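Long-range contact in EDTA monooxygenase (EDTA-degrading bacterium BNC1, PDB 5DQP), which probably acts as a flavin-dependent monooxygenase that uses molecular oxygen and reduced FMN in the breakdown of EDTA: residues 55-60 / 73-78. Residues are numbered along the deposited sequence; the frame is centred on the assembly and turned at random.
Sequences LADQPQ and FDPIVL
Pro75, in the first turn of helix 75-85, meets two side chains of segment 55-60 with different parts of its ring. Its CB lies 3.9 Å from Leu55 CB, while Pro75 CG lies against Asp57 CB and Pro75 CD against the carboxylate, 3.4 Å from Asp57 CG. The Asp57 side chain crosses the ring at about a right angle; its CG, anti to the backbone N (chi1 -176°), is thereby brought against Pro75 CD. One turn further along the helix, Leu78 CD2 touches Leu55 CD1 at 4.0 Å; Leu55 CD1 also rests 3.7 Å from Pro75 O. This is a beta-alpha step of the TIM-barrel fold of luciferase-like monooxygenases, in which the C-terminal end of strand 52-55 and the loop after it pack on the start of the next helix. Hydrogen bonds and charges lie beside the apolar contact. Asp74 is the N-cap: its OD1 accepts from Val77 N at 3.2 Å through the anti lone pair, and weakly from Ile76 N. Asp57 OD2, 5.1 Å from Asp74 OD2, forms a salt bridge with Arg107 of the second subunit, which also makes a long, weak ion pair with Asp74 OD2 and may offset repulsion between the two carboxylates. Asp57 is also a predicted FMN-binding residue, near Thr94, another predicted one, whose OG1 is hydrogen-bonded to Leu55 O.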
ATOM      1  N   LEU A  55      -1.239  -9.004  -8.545  1.00 14.63           N
ATOM      2  CA  LEU A  55      -0.401  -9.389  -7.422  1.00 20.58           C
ATOM      3  C   LEU A  55      -1.216 -10.270  -6.490  1.00 17.86           C
ATOM      4  O   LEU A  55      -2.216  -9.824  -5.922  1.00 19.23           O
ATOM      5  CB  LEU A  55       0.124  -8.152  -6.685  1.00 17.60           C
ATOM      6  CG  LEU A  55       1.132  -7.310  -7.470  1.00 16.46           C
ATOM      7  CD1 LEU A  55       1.422  -5.992  -6.726  1.00 15.25           C
ATOM      8  CD2 LEU A  55       2.415  -8.081  -7.700  1.00 21.35           C
ATOM      9  N   ALA A  56      -0.813 -11.526  -6.368  1.00 21.46           N
ATOM     10  CA  ALA A  56      -1.335 -12.394  -5.324  1.00 18.42           C
ATOM     11  C   ALA A  56      -0.708 -11.985  -3.995  1.00 21.42           C
ATOM     12  O   ALA A  56       0.310 -11.291  -3.958  1.00 19.09           O
ATOM     13  CB  ALA A  56      -1.023 -13.856  -5.635  1.00 14.60           C
ATOM     14  N   ASP A  57      -1.333 -12.391  -2.894  1.00 19.70           N
ATOM     15  CA  ASP A  57      -0.747 -12.080  -1.599  1.00 22.41           C
ATOM     16  C   ASP A  57      -1.271 -13.011  -0.511  1.00 26.32           C
ATOM     17  O   ASP A  57      -2.430 -13.420  -0.527  1.00 26.90           O
ATOM     18  CB  ASP A  57      -1.018 -10.633  -1.182  1.00 19.90           C
ATOM     19  CG  ASP A  57      -0.326 -10.274   0.124  1.00 26.57           C
ATOM     20  OD1 ASP A  57       0.895 -10.534   0.206  1.00 28.11           O
ATOM     21  OD2 ASP A  57      -0.993  -9.763   1.065  1.00 27.52           O
ATOM     22  N   GLN A  58      -0.390 -13.328   0.437  1.00 25.41           N
ATOM     23  CA  GLN A  58      -0.760 -13.890   1.727  1.00 23.61           C
ATOM     24  C   GLN A  58       0.179 -13.218   2.715  1.00 25.96           C
ATOM     25  O   GLN A  58       1.384 -13.123   2.441  1.00 23.67           O
ATOM     26  CB  GLN A  58      -0.605 -15.407   1.799  1.00 24.96           C
ATOM     27  CG  GLN A  58      -1.739 -16.143   1.121  1.00 26.21           C
ATOM     28  CD  GLN A  58      -1.567 -17.627   1.226  1.00 30.70           C
ATOM     29  OE1 GLN A  58      -0.666 -18.106   1.915  1.00 30.42           O
ATOM     30  NE2 GLN A  58      -2.422 -18.376   0.537  1.00 35.89           N
ATOM     31  N   PRO A  59      -0.327 -12.724   3.834  1.00 24.82           N
ATOM     32  CA  PRO A  59       0.573 -12.170   4.876  1.00 21.45           C
ATOM     33  C   PRO A  59       1.176 -13.269   5.751  1.00 22.75           C
ATOM     34  O   PRO A  59       0.798 -13.473   6.904  1.00 20.88           O
ATOM     35  CB  PRO A  59      -0.353 -11.224   5.654  1.00 20.88           C
ATOM     36  CG  PRO A  59      -1.752 -11.332   4.983  1.00 24.29           C
ATOM     37  CD  PRO A  59      -1.754 -12.558   4.149  1.00 18.24           C
ATOM     38  N   GLN A  60       2.104 -14.022   5.161  1.00 20.47           N
ATOM     39  CA  GLN A  60       2.988 -14.951   5.861  1.00 25.07           C
ATOM     40  C   GLN A  60       4.255 -15.139   5.028  1.00 23.81           C
ATOM     41  O   GLN A  60       4.264 -14.881   3.819  1.00 19.95           O
ATOM     42  CB  GLN A  60       2.315 -16.304   6.110  1.00 21.34           C
ATOM     43  CG  GLN A  60       1.606 -16.881   4.897  1.00 23.50           C
ATOM     44  CD  GLN A  60       2.497 -17.683   3.977  1.00 28.68           C
ATOM     45  OE1 GLN A  60       3.660 -17.955   4.284  1.00 33.94           O
ATOM     46  NE2 GLN A  60       1.949 -18.076   2.834  1.00 29.91           N
ATOM     47  N   PHE A  73       6.416  -8.334  -0.823  1.00 20.89           N
ATOM     48  CA  PHE A  73       5.941  -7.002  -0.456  1.00 20.72           C
ATOM     49  C   PHE A  73       4.426  -6.983  -0.299  1.00 25.14           C
ATOM     50  O   PHE A  73       3.703  -7.729  -0.969  1.00 21.40           O
ATOM     51  CB  PHE A  73       6.248  -5.941  -1.507  1.00 21.89           C
ATOM     52  CG  PHE A  73       7.676  -5.660  -1.696  1.00 21.81           C
ATOM     53  CD1 PHE A  73       8.392  -4.944  -0.741  1.00 25.22           C
ATOM     54  CD2 PHE A  73       8.314  -6.066  -2.857  1.00 22.41           C
ATOM     55  CE1 PHE A  73       9.732  -4.662  -0.930  1.00 20.59           C
ATOM     56  CE2 PHE A  73       9.642  -5.793  -3.053  1.00 22.71           C
ATOM     57  CZ  PHE A  73      10.361  -5.084  -2.079  1.00 25.37           C
ATOM     58  N   ASP A  74       3.948  -6.076   0.551  1.00 22.51           N
ATOM     59  CA  ASP A  74       2.526  -5.766   0.575  1.00 17.77           C
ATOM     60  C   ASP A  74       2.076  -5.333  -0.816  1.00 20.21           C
ATOM     61  O   ASP A  74       2.731  -4.485  -1.439  1.00 20.02           O
ATOM     62  CB  ASP A  74       2.197  -4.660   1.574  1.00 22.07           C
ATOM     63  CG  ASP A  74       0.695  -4.394   1.652  1.00 27.11           C
ATOM     64  OD1 ASP A  74       0.189  -3.631   0.797  1.00 26.93           O
ATOM     65  OD2 ASP A  74       0.017  -4.972   2.536  1.00 31.20           O
ATOM     66  N   PRO A  75       0.984  -5.874  -1.330  1.00 22.37           N
ATOM     67  CA  PRO A  75       0.626  -5.630  -2.735  1.00 20.56           C
ATOM     68  C   PRO A  75       0.038  -4.251  -2.974  1.00 19.12           C
ATOM     69  O   PRO A  75       0.230  -3.693  -4.055  1.00 22.14           O
ATOM     70  CB  PRO A  75      -0.391  -6.742  -3.035  1.00 18.67           C
ATOM     71  CG  PRO A  75      -0.926  -7.138  -1.712  1.00 23.21           C
ATOM     72  CD  PRO A  75       0.222  -6.998  -0.753  1.00 21.96           C
ATOM     73  N   ILE A  76      -0.679  -3.693  -1.996  1.00 23.77           N
ATOM     74  CA  ILE A  76      -1.206  -2.333  -2.141  1.00 21.73           C
ATOM     75  C   ILE A  76      -0.054  -1.339  -2.269  1.00 22.78           C
ATOM     76  O   ILE A  76      -0.051  -0.481  -3.160  1.00 20.72           O
ATOM     77  CB  ILE A  76      -2.141  -1.986  -0.959  1.00 21.25           C
ATOM     78  CG1 ILE A  76      -3.268  -3.028  -0.827  1.00 19.93           C
ATOM     79  CG2 ILE A  76      -2.783  -0.626  -1.150  1.00 23.45           C
ATOM     80  CD1 ILE A  76      -4.238  -2.794   0.372  1.00 24.25           C
ATOM     81  N   VAL A  77       0.965  -1.469  -1.404  1.00 21.95           N
ATOM     82  CA  VAL A  77       2.163  -0.614  -1.464  1.00 18.06           C
ATOM     83  C   VAL A  77       2.891  -0.780  -2.797  1.00 19.26           C
ATOM     84  O   VAL A  77       3.208   0.204  -3.483  1.00 16.62           O
ATOM     85  CB  VAL A  77       3.084  -0.939  -0.271  1.00 23.18           C
ATOM     86  CG1 VAL A  77       4.493  -0.384  -0.444  1.00 17.44           C
ATOM     87  CG2 VAL A  77       2.444  -0.472   1.027  1.00 16.75           C
ATOM     88  N   LEU A  78       3.163  -2.033  -3.192  1.00 17.66           N
ATOM     89  CA  LEU A  78       3.819  -2.278  -4.479  1.00 15.75           C
ATOM     90  C   LEU A  78       3.009  -1.689  -5.638  1.00 17.29           C
ATOM     91  O   LEU A  78       3.562  -1.012  -6.511  1.00 17.13           O
ATOM     92  CB  LEU A  78       4.063  -3.791  -4.671  1.00 12.49           C
ATOM     93  CG  LEU A  78       4.947  -4.291  -5.808  1.00 21.01           C
ATOM     94  CD1 LEU A  78       6.223  -3.460  -5.931  1.00 13.95           C
ATOM     95  CD2 LEU A  78       5.264  -5.802  -5.653  1.00 18.74           C
TER